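Fuculose-1-phosphate aldolase (PDB 2FK5) is a class II aldolase-type protein of the AraD-like clan, built on a mixed beta-sheet with helices packed on its faces. Local coordinates at residues His74-Arg79 and Ala128-Ala133; Ala26-Val31 and Ser68-Val73; Ala85-His90 and Gly171-Leu176. All coordinates share one frame; numbering follows the deposited sequence.

Contact 1 of 3, residues His74-Arg79 and Ala128-Ala133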
ATOM      1  N   HIS A  74      29.087   7.917  -4.109  1.00 25.54           N
ATOM      2  CA  HIS A  74      28.381   9.072  -3.574  1.00 20.53           C
ATOM      3  C   HIS A  74      29.407  10.106  -3.109  1.00 16.73           C
ATOM      4  O   HIS A  74      29.295  11.291  -3.416  1.00 22.24           O
ATOM      5  CB  HIS A  74      27.508   8.658  -2.393  1.00 26.25           C
ATOM      6  CG  HIS A  74      26.290   7.876  -2.783  1.00 19.86           C
ATOM      7  ND1 HIS A  74      25.011   8.349  -2.582  1.00 24.55           N
ATOM      8  CD2 HIS A  74      26.156   6.649  -3.338  1.00 21.03           C
ATOM      9  CE1 HIS A  74      24.141   7.447  -2.997  1.00 24.10           C
ATOM     10  NE2 HIS A  74      24.809   6.405  -3.462  1.00 25.16           N
ATOM     11  N   ARG A  75      30.399   9.641  -2.367  1.00 23.15           N
ATOM     12  CA  ARG A  75      31.426  10.543  -1.857  1.00 24.18           C
ATOM     13  C   ARG A  75      32.112  11.329  -2.973  1.00 25.44           C
ATOM     14  O   ARG A  75      32.286  12.547  -2.878  1.00 23.92           O
ATOM     15  CB  ARG A  75      32.475   9.758  -1.067  1.00 28.65           C
ATOM     16  CG  ARG A  75      33.539  10.658  -0.435  1.00 30.92           C
ATOM     17  CD  ARG A  75      34.540   9.849   0.349  1.00 29.52           C
ATOM     18  NE  ARG A  75      35.305   8.965  -0.520  1.00 38.53           N
ATOM     19  CZ  ARG A  75      36.288   8.180  -0.097  1.00 37.60           C
ATOM     20  NH1 ARG A  75      36.621   8.176   1.189  1.00 29.00           N
ATOM     21  NH2 ARG A  75      36.936   7.401  -0.955  1.00 34.72           N
ATOM     22  N   GLU A  76      32.486  10.634  -4.042  1.00 26.55           N
ATOM     23  CA  GLU A  76      33.165  11.284  -5.157  1.00 23.21           C
ATOM     24  C   GLU A  76      32.255  12.304  -5.826  1.00 30.50           C
ATOM     25  O   GLU A  76      32.703  13.372  -6.229  1.00 24.71           O
ATOM     26  CB  GLU A  76      33.634  10.232  -6.169  1.00 26.86           C
ATOM     27  CG  GLU A  76      34.779  10.692  -7.061  1.00 28.25           C
ATOM     28  CD  GLU A  76      36.012  11.099  -6.266  1.00 34.35           C
ATOM     29  OE1 GLU A  76      36.350  10.393  -5.293  1.00 34.24           O
ATOM     30  OE2 GLU A  76      36.644  12.117  -6.619  1.00 40.46           O
ATOM     31  N   VAL A  77      30.969  11.981  -5.947  1.00 27.67           N
ATOM     32  CA  VAL A  77      30.024  12.916  -6.552  1.00 20.19           C
ATOM     33  C   VAL A  77      29.943  14.191  -5.718  1.00 19.81           C
ATOM     34  O   VAL A  77      29.906  15.294  -6.252  1.00 27.06           O
ATOM     35  CB  VAL A  77      28.590  12.311  -6.647  1.00 25.84           C
ATOM     36  CG1 VAL A  77      27.610  13.373  -7.101  1.00 24.57           C
ATOM     37  CG2 VAL A  77      28.575  11.140  -7.610  1.00 27.87           C
ATOM     38  N   TYR A  78      29.903  14.044  -4.401  1.00 22.92           N
ATOM     39  CA  TYR A  78      29.820  15.216  -3.545  1.00 18.87           C
ATOM     40  C   TYR A  78      31.130  16.002  -3.571  1.00 23.70           C
ATOM     41  O   TYR A  78      31.122  17.227  -3.490  1.00 27.62           O
ATOM     42  CB  TYR A  78      29.473  14.806  -2.119  1.00 19.80           C
ATOM     43  CG  TYR A  78      28.040  14.348  -1.982  1.00 23.25           C
ATOM     44  CD1 TYR A  78      27.733  13.140  -1.366  1.00 25.53           C
ATOM     45  CD2 TYR A  78      26.993  15.127  -2.472  1.00 25.80           C
ATOM     46  CE1 TYR A  78      26.404  12.711  -1.239  1.00 26.32           C
ATOM     47  CE2 TYR A  78      25.660  14.709  -2.353  1.00 28.33           C
ATOM     48  CZ  TYR A  78      25.381  13.499  -1.735  1.00 21.34           C
ATOM     49  OH  TYR A  78      24.076  13.066  -1.624  1.00 24.44           O
ATOM     50  N   ARG A  79      32.244  15.291  -3.694  1.00 27.65           N
ATOM     51  CA  ARG A  79      33.552  15.941  -3.757  1.00 32.19           C
ATOM     52  C   ARG A  79      33.674  16.793  -5.017  1.00 34.74           C
ATOM     53  O   ARG A  79      34.030  17.965  -4.952  1.00 41.64           O
ATOM     54  CB  ARG A  79      34.674  14.902  -3.777  1.00 25.58           C
ATOM     55  CG  ARG A  79      34.993  14.220  -2.459  1.00 31.08           C
ATOM     56  CD  ARG A  79      35.999  13.095  -2.705  1.00 34.10           C
ATOM     57  NE  ARG A  79      36.558  12.532  -1.479  1.00 33.64           N
ATOM     58  CZ  ARG A  79      37.401  11.504  -1.454  1.00 43.59           C
ATOM     59  NH1 ARG A  79      37.773  10.922  -2.587  1.00 39.55           N
ATOM     60  NH2 ARG A  79      37.889  11.066  -0.299  1.00 33.36           N
ATOM     61  N   ALA A 128      30.780   0.034  -6.469  1.00 71.84           N
ATOM     62  CA  ALA A 128      31.757   0.156  -5.389  1.00 72.95           C
ATOM     63  C   ALA A 128      33.171   0.398  -5.891  1.00 70.90           C
ATOM     64  O   ALA A 128      34.132   0.233  -5.143  1.00 78.36           O
ATOM     65  CB  ALA A 128      31.731  -1.097  -4.530  1.00 72.24           C
ATOM     66  N   THR A 129      33.302   0.794  -7.150  1.00 66.65           N
ATOM     67  CA  THR A 129      34.615   1.033  -7.714  1.00 65.50           C
ATOM     68  C   THR A 129      34.881   2.499  -7.994  1.00 65.69           C
ATOM     69  O   THR A 129      33.960   3.244  -8.329  1.00 70.06           O
ATOM     70  CB  THR A 129      34.801   0.241  -9.017  1.00 68.00           C
ATOM     71  OG1 THR A 129      33.722   0.537  -9.917  1.00 64.63           O
ATOM     72  CG2 THR A 129      34.792  -1.284  -8.730  1.00 63.38           C
ATOM     73  N   GLU A 130      36.142   2.903  -7.844  1.00 64.61           N
ATOM     74  CA  GLU A 130      36.535   4.280  -8.104  1.00 62.04           C
ATOM     75  C   GLU A 130      36.394   4.522  -9.601  1.00 56.92           C
ATOM     76  O   GLU A 130      36.362   5.669 -10.047  1.00 57.69           O
ATOM     77  CB  GLU A 130      37.978   4.520  -7.648  1.00 67.44           C
ATOM     78  CG  GLU A 130      38.553   5.899  -7.980  1.00 68.57           C
ATOM     79  CD  GLU A 130      37.789   7.048  -7.341  1.00 68.71           C
ATOM     80  OE1 GLU A 130      37.545   7.004  -6.115  1.00 71.59           O
ATOM     81  OE2 GLU A 130      37.440   8.004  -8.065  1.00 70.40           O
ATOM     82  N   GLU A 131      36.323   3.434 -10.373  1.00 61.77           N
ATOM     83  CA  GLU A 131      36.141   3.524 -11.824  1.00 59.88           C
ATOM     84  C   GLU A 131      34.798   4.198 -11.977  1.00 54.87           C
ATOM     85  O   GLU A 131      34.683   5.294 -12.532  1.00 53.43           O
ATOM     86  CB  GLU A 131      36.045   2.135 -12.469  1.00 66.67           C
ATOM     87  CG  GLU A 131      37.363   1.430 -12.746  1.00 75.63           C
ATOM     88  CD  GLU A 131      38.004   1.852 -14.058  1.00 76.48           C
ATOM     89  OE1 GLU A 131      38.157   3.070 -14.290  1.00 72.89           O
ATOM     90  OE2 GLU A 131      38.358   0.954 -14.853  1.00 77.45           O
ATOM     91  N   ALA A 132      33.781   3.514 -11.467  1.00 49.25           N
ATOM     92  CA  ALA A 132      32.427   4.021 -11.514  1.00 48.19           C
ATOM     93  C   ALA A 132      32.405   5.351 -10.788  1.00 30.39           C
ATOM     94  O   ALA A 132      31.842   6.321 -11.280  1.00 37.57           O
ATOM     95  CB  ALA A 132      31.475   3.036 -10.843  1.00 55.27           C
ATOM     96  N   ALA A 133      33.041   5.393  -9.621  1.00 31.64           N
ATOM     97  CA  ALA A 133      33.072   6.611  -8.821  1.00 29.79           C
ATOM     98  C   ALA A 133      33.521   7.816  -9.624  1.00 28.90           C
ATOM     99  O   ALA A 133      32.835   8.833  -9.667  1.00 28.37           O
ATOM    100  CB  ALA A 133      33.983   6.422  -7.619  1.00 30.55           C
TER
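Helix 71-80 packs against the first turn of helix 130-142 in a small interface led by Glu76, which faces Ala133 with its aliphatic part and Glu130 with its acidic end. The packing begins at Glu76 CB, 4.1 Å from Ala133 CB, and continues with Glu76 CG, which lies 3.7 Å from the carbonyl oxygen Ala133 O. Because Glu76 CG stands anti to the backbone N (chi1 -158°) and the chain then bends at chi2, the carboxylate is carried away from the alanine and across to Glu130, a less well ordered residue that arrives with a similarly bent chain. The two acids cross at about a right angle, their carboxylate planes 83° apart, and Glu76 OE1 comes within 3.7 Å of Glu130 OE1.

The proximity of two acids is probably offset by arginines of helix 71-80. Arg79 NH1 forms a salt bridge with Glu76 OE1 at 3.1 Å, on the syn side of the carboxylate and somewhat out of its plane; the N-H...O angle of 137° shows a bent bond. The other oxygen, Glu76 OE2, is salt-bridged to Arg80. Arg79 NH2 in turn sits 3.2 Å above the centre of the Arg75 guanidinium. Beside these charged groups, Val77 packs on Val136 and Leu140 of the same partner helix.

With each oxygen of Glu76 matched to an arginine, its negative charge is probably stabilised despite burial, whereas Glu130, more exposed and poorly ordered, adds an acid that Arg75 and Arg79, near it but not in contact, may partly offset.

Contact 2 of 3, residues Ala26-Val31 and Ser68-Val73. With SO4 (sulfate ion), chain C.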
ATOM      1  N   ALA A  26      18.436  -3.444  -3.141  1.00 43.67           N
ATOM      2  CA  ALA A  26      19.003  -2.774  -4.303  1.00 46.76           C
ATOM      3  C   ALA A  26      18.894  -1.256  -4.167  1.00 39.33           C
ATOM      4  O   ALA A  26      17.921  -0.741  -3.612  1.00 41.16           O
ATOM      5  N   GLY A  27      19.910  -0.549  -4.654  1.00 34.58           N
ATOM      6  CA  GLY A  27      19.897   0.905  -4.608  1.00 34.38           C
ATOM      7  C   GLY A  27      20.312   1.555  -3.302  1.00 32.79           C
ATOM      8  O   GLY A  27      20.465   0.896  -2.277  1.00 30.70           O
ATOM      9  N   ASN A  28      20.500   2.867  -3.344  1.00 27.65           N
ATOM     10  CA  ASN A  28      20.886   3.610  -2.159  1.00 25.65           C
ATOM     11  C   ASN A  28      20.718   5.094  -2.420  1.00 25.96           C
ATOM     12  O   ASN A  28      20.708   5.533  -3.568  1.00 22.70           O
ATOM     13  CB  ASN A  28      22.338   3.287  -1.797  1.00 26.17           C
ATOM     14  CG  ASN A  28      23.218   3.135  -3.014  1.00 27.91           C
ATOM     15  OD1 ASN A  28      23.536   4.112  -3.689  1.00 31.45           O
ATOM     16  ND2 ASN A  28      23.603   1.895  -3.315  1.00 26.38           N
ATOM     17  N   PHE A  29      20.552   5.872  -1.359  1.00 19.10           N
ATOM     18  CA  PHE A  29      20.425   7.303  -1.544  1.00 22.99           C
ATOM     19  C   PHE A  29      21.041   8.050  -0.398  1.00 21.54           C
ATOM     20  O   PHE A  29      21.206   7.508   0.692  1.00 24.20           O
ATOM     21  CB  PHE A  29      18.969   7.735  -1.761  1.00 32.96           C
ATOM     22  CG  PHE A  29      17.957   6.832  -1.134  1.00 28.26           C
ATOM     23  CD1 PHE A  29      17.341   7.178   0.066  1.00 36.85           C
ATOM     24  CD2 PHE A  29      17.582   5.652  -1.770  1.00 29.94           C
ATOM     25  CE1 PHE A  29      16.358   6.355   0.618  1.00 29.10           C
ATOM     26  CE2 PHE A  29      16.607   4.827  -1.227  1.00 34.10           C
ATOM     27  CZ  PHE A  29      15.994   5.180  -0.033  1.00 27.13           C
ATOM     28  N   SER A  30      21.382   9.302  -0.663  1.00 20.94           N
ATOM     29  CA  SER A  30      22.038  10.135   0.330  1.00 24.25           C
ATOM     30  C   SER A  30      21.747  11.603   0.121  1.00 23.46           C
ATOM     31  O   SER A  30      21.202  12.012  -0.915  1.00 23.16           O
ATOM     32  CB  SER A  30      23.545   9.944   0.216  1.00 23.92           C
ATOM     33  OG  SER A  30      23.978  10.401  -1.063  1.00 23.09           O
ATOM     34  N   VAL A  31      22.133  12.399   1.119  1.00 22.65           N
ATOM     35  CA  VAL A  31      21.995  13.843   1.050  1.00 21.80           C
ATOM     36  C   VAL A  31      23.295  14.432   1.613  1.00 21.95           C
ATOM     37  O   VAL A  31      23.938  13.832   2.467  1.00 20.89           O
ATOM     38  CB  VAL A  31      20.803  14.381   1.885  1.00 27.55           C
ATOM     39  CG1 VAL A  31      19.501  13.803   1.354  1.00 22.73           C
ATOM     40  CG2 VAL A  31      20.989  14.037   3.356  1.00 26.06           C
ATOM     41  N   SER A  68      26.622   1.984   2.752  1.00 31.84           N
ATOM     42  CA  SER A  68      26.294   1.452   1.432  1.00 31.37           C
ATOM     43  C   SER A  68      27.569   1.117   0.670  1.00 36.94           C
ATOM     44  O   SER A  68      28.546   1.853   0.740  1.00 33.81           O
ATOM     45  CB  SER A  68      25.494   2.482   0.632  1.00 31.36           C
ATOM     46  OG  SER A  68      25.523   2.167  -0.750  1.00 31.30           O
ATOM     47  N   VAL A  69      27.552   0.013  -0.067  1.00 34.99           N
ATOM     48  CA  VAL A  69      28.714  -0.403  -0.841  1.00 41.54           C
ATOM     49  C   VAL A  69      29.065   0.619  -1.928  1.00 40.35           C
ATOM     50  O   VAL A  69      30.180   0.623  -2.441  1.00 34.04           O
ATOM     51  CB  VAL A  69      28.468  -1.784  -1.494  1.00 44.14           C
ATOM     52  CG1 VAL A  69      29.689  -2.221  -2.272  1.00 54.57           C
ATOM     53  CG2 VAL A  69      28.144  -2.812  -0.419  1.00 51.52           C
ATOM     54  N   GLU A  70      28.110   1.486  -2.267  1.00 34.28           N
ATOM     55  CA  GLU A  70      28.323   2.510  -3.288  1.00 30.55           C
ATOM     56  C   GLU A  70      28.750   3.840  -2.679  1.00 27.73           C
ATOM     57  O   GLU A  70      28.812   4.853  -3.369  1.00 27.56           O
ATOM     58  CB  GLU A  70      27.036   2.733  -4.093  1.00 38.71           C
ATOM     59  CG  GLU A  70      26.463   1.475  -4.711  1.00 48.40           C
ATOM     60  CD  GLU A  70      27.361   0.899  -5.779  1.00 54.32           C
ATOM     61  OE1 GLU A  70      28.591   1.083  -5.678  1.00 51.91           O
ATOM     62  OE2 GLU A  70      26.838   0.253  -6.711  1.00 57.54           O
ATOM     63  N   SER A  71      29.045   3.842  -1.385  1.00 27.10           N
ATOM     64  CA  SER A  71      29.425   5.079  -0.725  1.00 29.25           C
ATOM     65  C   SER A  71      30.596   5.775  -1.401  1.00 25.06           C
ATOM     66  O   SER A  71      30.661   6.996  -1.399  1.00 26.63           O
ATOM     67  CB  SER A  71      29.741   4.823   0.749  1.00 28.81           C
ATOM     68  OG  SER A  71      28.559   4.498   1.458  1.00 32.10           O
ATOM     69  N   VAL A  72      31.507   5.009  -1.996  1.00 28.86           N
ATOM     70  CA  VAL A  72      32.661   5.606  -2.672  1.00 31.89           C
ATOM     71  C   VAL A  72      32.194   6.492  -3.817  1.00 30.09           C
ATOM     72  O   VAL A  72      32.767   7.548  -4.084  1.00 23.35           O
ATOM     73  CB  VAL A  72      33.601   4.540  -3.286  1.00 34.09           C
ATOM     74  CG1 VAL A  72      35.042   5.019  -3.203  1.00 39.42           C
ATOM     75  N   VAL A  73      31.153   6.044  -4.508  1.00 24.63           N
ATOM     76  CA  VAL A  73      30.616   6.796  -5.625  1.00 21.52           C
ATOM     77  C   VAL A  73      29.914   8.053  -5.142  1.00 22.55           C
ATOM     78  O   VAL A  73      30.103   9.128  -5.700  1.00 23.27           O
ATOM     79  CB  VAL A  73      29.613   5.953  -6.432  1.00 24.26           C
ATOM     80  CG1 VAL A  73      29.109   6.757  -7.621  1.00 23.32           C
ATOM     81  CG2 VAL A  73      30.272   4.645  -6.879  1.00 22.98           C
TER
HETATM   82  S   SO4 C1001      23.818  -1.385  -0.756  1.00 40.67           S
HETATM   83  O1  SO4 C1001      23.641   0.130  -0.810  1.00 39.01           O
HETATM   84  O2  SO4 C1001      25.180  -1.654  -0.125  1.00 41.89           O
HETATM   85  O3  SO4 C1001      22.844  -1.896   0.136  1.00 43.55           O
HETATM   86  O4  SO4 C1001      23.950  -1.782  -2.113  1.00 46.78           O
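Asn28, at the start of strand 28-32, pushes its side chain against Ser68 and Glu70, which lie in the turn leading into helix 71-80; Asn28 and Ser68 hold a sulfate, while Glu70 packs against the Asn28 amide. Asn28 has by far the largest buried share. Its CG lies between the backbone N and the carbonyl carbon (chi1 38°), a choice that swings the amide across to the turn. The nitrogen does most of the touching: Asn28 ND2 is 3.2 Å from Glu70 CG, and it donates to sulfate O1 at 3.1 Å. The opposite end of the amide is used too, since Asn28 OD1 takes a hydrogen bond with His74, which should fix the rotation of the group.

Ser68 works in both directions. Its OG donates to the same sulfate O1 at 2.8 Å and accepts from Glu70 N at 3.1 Å, closing an ST turn. Although Asn28 ND2 and Ser68 OG are close, their angle is too poor for a hydrogen bond; they are brought together as co-ligands of one oxygen. The next residue adds a backbone donor, Val69 N to sulfate O2 at 2.9 Å and almost straight (178°).

Glu70 offers Asn28 only its aliphatic CB and CG. A bend at chi2 turns its carboxylate elsewhere, its plane 74° from that of the Asn28 amide, to Ala128 N, Ser127 and His151. Ser42, Gly43 and Lys46 also hydrogen-bond the sulfate. The ion probably comes from the crystallisation liquor, but hydroxyls, an amide, backbone N-H groups and a lysine converging on it, next to the N-terminus of a helix, give its site the character of a tetrahedral-anion pocket.

Contact 3 of 3, residues Ala85-His90 and Gly171-Leu176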
ATOM      1  N   ALA A  85      22.023  15.955  -3.091  1.00 25.36           N
ATOM      2  CA  ALA A  85      21.422  14.658  -2.812  1.00 23.87           C
ATOM      3  C   ALA A  85      21.680  13.739  -3.998  1.00 22.39           C
ATOM      4  O   ALA A  85      21.843  14.206  -5.121  1.00 23.21           O
ATOM      5  CB  ALA A  85      19.914  14.807  -2.573  1.00 20.04           C
ATOM      6  N   LEU A  86      21.732  12.438  -3.742  1.00 22.28           N
ATOM      7  CA  LEU A  86      21.970  11.471  -4.809  1.00 24.30           C
ATOM      8  C   LEU A  86      21.104  10.229  -4.638  1.00 22.27           C
ATOM      9  O   LEU A  86      20.973   9.704  -3.534  1.00 22.47           O
ATOM     10  CB  LEU A  86      23.441  11.052  -4.822  1.00 21.72           C
ATOM     11  CG  LEU A  86      23.913  10.175  -5.993  1.00 29.22           C
ATOM     12  CD1 LEU A  86      23.787  10.960  -7.298  1.00 27.97           C
ATOM     13  CD2 LEU A  86      25.359   9.756  -5.772  1.00 34.25           C
ATOM     14  N   VAL A  87      20.509   9.766  -5.732  1.00 21.92           N
ATOM     15  CA  VAL A  87      19.698   8.556  -5.690  1.00 18.31           C
ATOM     16  C   VAL A  87      20.245   7.580  -6.713  1.00 20.17           C
ATOM     17  O   VAL A  87      20.415   7.934  -7.879  1.00 22.05           O
ATOM     18  CB  VAL A  87      18.203   8.814  -6.048  1.00 23.58           C
ATOM     19  CG1 VAL A  87      17.487   7.481  -6.276  1.00 21.77           C
ATOM     20  CG2 VAL A  87      17.513   9.583  -4.935  1.00 21.17           C
ATOM     21  N   HIS A  88      20.549   6.368  -6.264  1.00 19.35           N
ATOM     22  CA  HIS A  88      21.027   5.326  -7.153  1.00 23.32           C
ATOM     23  C   HIS A  88      19.915   4.275  -7.142  1.00 23.16           C
ATOM     24  O   HIS A  88      19.544   3.760  -6.087  1.00 22.83           O
ATOM     25  CB  HIS A  88      22.334   4.706  -6.649  1.00 24.23           C
ATOM     26  CG  HIS A  88      22.854   3.610  -7.528  1.00 27.76           C
ATOM     27  ND1 HIS A  88      23.398   2.448  -7.028  1.00 31.56           N
ATOM     28  CD2 HIS A  88      22.887   3.489  -8.877  1.00 24.51           C
ATOM     29  CE1 HIS A  88      23.738   1.656  -8.029  1.00 30.84           C
ATOM     30  NE2 HIS A  88      23.438   2.263  -9.161  1.00 29.79           N
ATOM     31  N   ALA A  89      19.368   3.979  -8.313  1.00 22.43           N
ATOM     32  CA  ALA A  89      18.295   3.005  -8.409  1.00 23.08           C
ATOM     33  C   ALA A  89      18.528   2.100  -9.604  1.00 23.79           C
ATOM     34  O   ALA A  89      19.526   2.238 -10.317  1.00 21.61           O
ATOM     35  CB  ALA A  89      16.958   3.718  -8.533  1.00 21.65           C
ATOM     36  N   HIS A  90      17.603   1.174  -9.820  1.00 24.75           N
ATOM     37  CA  HIS A  90      17.730   0.237 -10.923  1.00 26.51           C
ATOM     38  C   HIS A  90      16.500   0.190 -11.810  1.00 28.44           C
ATOM     39  O   HIS A  90      15.791  -0.817 -11.866  1.00 28.12           O
ATOM     40  CB  HIS A  90      18.058  -1.153 -10.379  1.00 28.45           C
ATOM     41  CG  HIS A  90      19.357  -1.203  -9.645  1.00 35.37           C
ATOM     42  ND1 HIS A  90      19.528  -0.638  -8.399  1.00 51.11           N
ATOM     43  CD2 HIS A  90      20.570  -1.676 -10.011  1.00 43.81           C
ATOM     44  CE1 HIS A  90      20.790  -0.758  -8.032  1.00 47.25           C
ATOM     45  NE2 HIS A  90      21.445  -1.383  -8.993  1.00 45.88           N
ATOM     46  N   GLY A 171      12.535  12.334  -7.901  1.00 20.67           N
ATOM     47  CA  GLY A 171      11.683  12.711  -9.020  1.00 22.71           C
ATOM     48  C   GLY A 171      12.368  12.530 -10.359  1.00 24.22           C
ATOM     49  O   GLY A 171      11.747  12.107 -11.344  1.00 21.75           O
ATOM     50  N   LEU A 172      13.655  12.847 -10.412  1.00 23.37           N
ATOM     51  CA  LEU A 172      14.400  12.694 -11.655  1.00 20.55           C
ATOM     52  C   LEU A 172      14.552  11.223 -11.979  1.00 24.16           C
ATOM     53  O   LEU A 172      14.541  10.839 -13.144  1.00 20.82           O
ATOM     54  CB  LEU A 172      15.794  13.322 -11.544  1.00 21.95           C
ATOM     55  CG  LEU A 172      15.825  14.851 -11.506  1.00 32.64           C
ATOM     56  CD1 LEU A 172      17.243  15.330 -11.256  1.00 33.14           C
ATOM     57  CD2 LEU A 172      15.296  15.400 -12.821  1.00 31.96           C
ATOM     58  N   MET A 173      14.704  10.399 -10.947  1.00 20.85           N
ATOM     59  CA  MET A 173      14.860   8.965 -11.164  1.00 16.85           C
ATOM     60  C   MET A 173      13.570   8.384 -11.745  1.00 21.02           C
ATOM     61  O   MET A 173      13.618   7.577 -12.676  1.00 22.51           O
ATOM     62  CB  MET A 173      15.222   8.262  -9.858  1.00 16.61           C
ATOM     63  CG  MET A 173      15.518   6.765 -10.006  1.00 17.96           C
ATOM     64  SD  MET A 173      16.899   6.410 -11.136  1.00 21.76           S
ATOM     65  CE  MET A 173      18.282   7.036 -10.178  1.00 21.21           C
ATOM     66  N   THR A 174      12.419   8.799 -11.213  1.00 21.09           N
ATOM     67  CA  THR A 174      11.148   8.286 -11.725  1.00 19.36           C
ATOM     68  C   THR A 174      10.908   8.802 -13.131  1.00 21.27           C
ATOM     69  O   THR A 174      10.378   8.078 -13.975  1.00 22.90           O
ATOM     70  CB  THR A 174       9.932   8.654 -10.815  1.00 20.42           C
ATOM     71  OG1 THR A 174       9.792  10.073 -10.717  1.00 27.13           O
ATOM     72  CG2 THR A 174      10.120   8.078  -9.426  1.00 23.49           C
ATOM     73  N   THR A 175      11.307  10.047 -13.387  1.00 20.56           N
ATOM     74  CA  THR A 175      11.158  10.641 -14.715  1.00 21.65           C
ATOM     75  C   THR A 175      12.006   9.850 -15.713  1.00 22.64           C
ATOM     76  O   THR A 175      11.588   9.625 -16.853  1.00 21.88           O
ATOM     77  CB  THR A 175      11.611  12.114 -14.718  1.00 22.37           C
ATOM     78  OG1 THR A 175      10.683  12.893 -13.956  1.00 25.77           O
ATOM     79  CG2 THR A 175      11.683  12.658 -16.139  1.00 26.16           C
ATOM     80  N   LEU A 176      13.196   9.432 -15.280  1.00 22.35           N
ATOM     81  CA  LEU A 176      14.081   8.644 -16.130  1.00 23.65           C
ATOM     82  C   LEU A 176      13.461   7.310 -16.550  1.00 25.27           C
ATOM     83  O   LEU A 176      13.487   6.964 -17.730  1.00 20.55           O
ATOM     84  CB  LEU A 176      15.416   8.372 -15.428  1.00 21.52           C
ATOM     85  CG  LEU A 176      16.327   7.336 -16.111  1.00 24.86           C
ATOM     86  CD1 LEU A 176      16.466   7.638 -17.593  1.00 26.36           C
ATOM     87  CD2 LEU A 176      17.688   7.340 -15.444  1.00 23.84           C
TER
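Helix-on-sheet packing is the element at work here: helix 162-191 lies against strand 85-89, a strand in the middle part of the mixed sheet, and Met173 is the side chain that bridges the two. The axes of the short segments pass 9.2 Å apart with their directions 34° from parallel. Met173 leaves the helix with CG anti to the backbone N (chi1 -175°), and bends at chi2 and chi3 turn SD and CE from the helix toward the strand, so that CE reaches its backbone.

The middle of the side chain meets Ala89: Met173 CG and Met173 SD are each 3.7 Å from Ala89 CB. At the tip, Met173 CE lies 3.3 Å from Val87 O, and the same methyl is 4.0 Å from Val87 CG1. The side-chain contacts are thus apolar, the methyl also lies against the strand backbone, and no hydrogen bond crosses the interface.

Val87 and Ala89 point toward the helix, while His88 between them turns away and stacks on Phe154. Leu172 and Leu176 extend the helix packing onto neighbouring strand 152-157, and on the far face of the sheet Leu86 touches helix 71-80. This alternation of residues between two helix-covered faces is typical of a layered alpha/beta fold.

The three contacts run from a helix pair to the far face of the sheet. Contacts 1 and 2, with centres about 9 Å apart, share helix 71-80 and are joined by two probable hydrogen bonds, His74 NE2 to Asn28 OD1 and Ala128 N to Glu70 OE1, each 2.6 Å long. Through the first, the helix of contact 1 probably helps to position the amide that holds the sulfate. Contact 3 lies about 12 Å from contact 2, centre to centre, and joins it in the sheet, where Asn28 O and His88 N are 2.8 Å apart. Contacts 1 and 3, about 16 Å apart between centres, touch where Tyr78 OH lies against Ala85 and Leu86, 3.2 Å from Leu86 N.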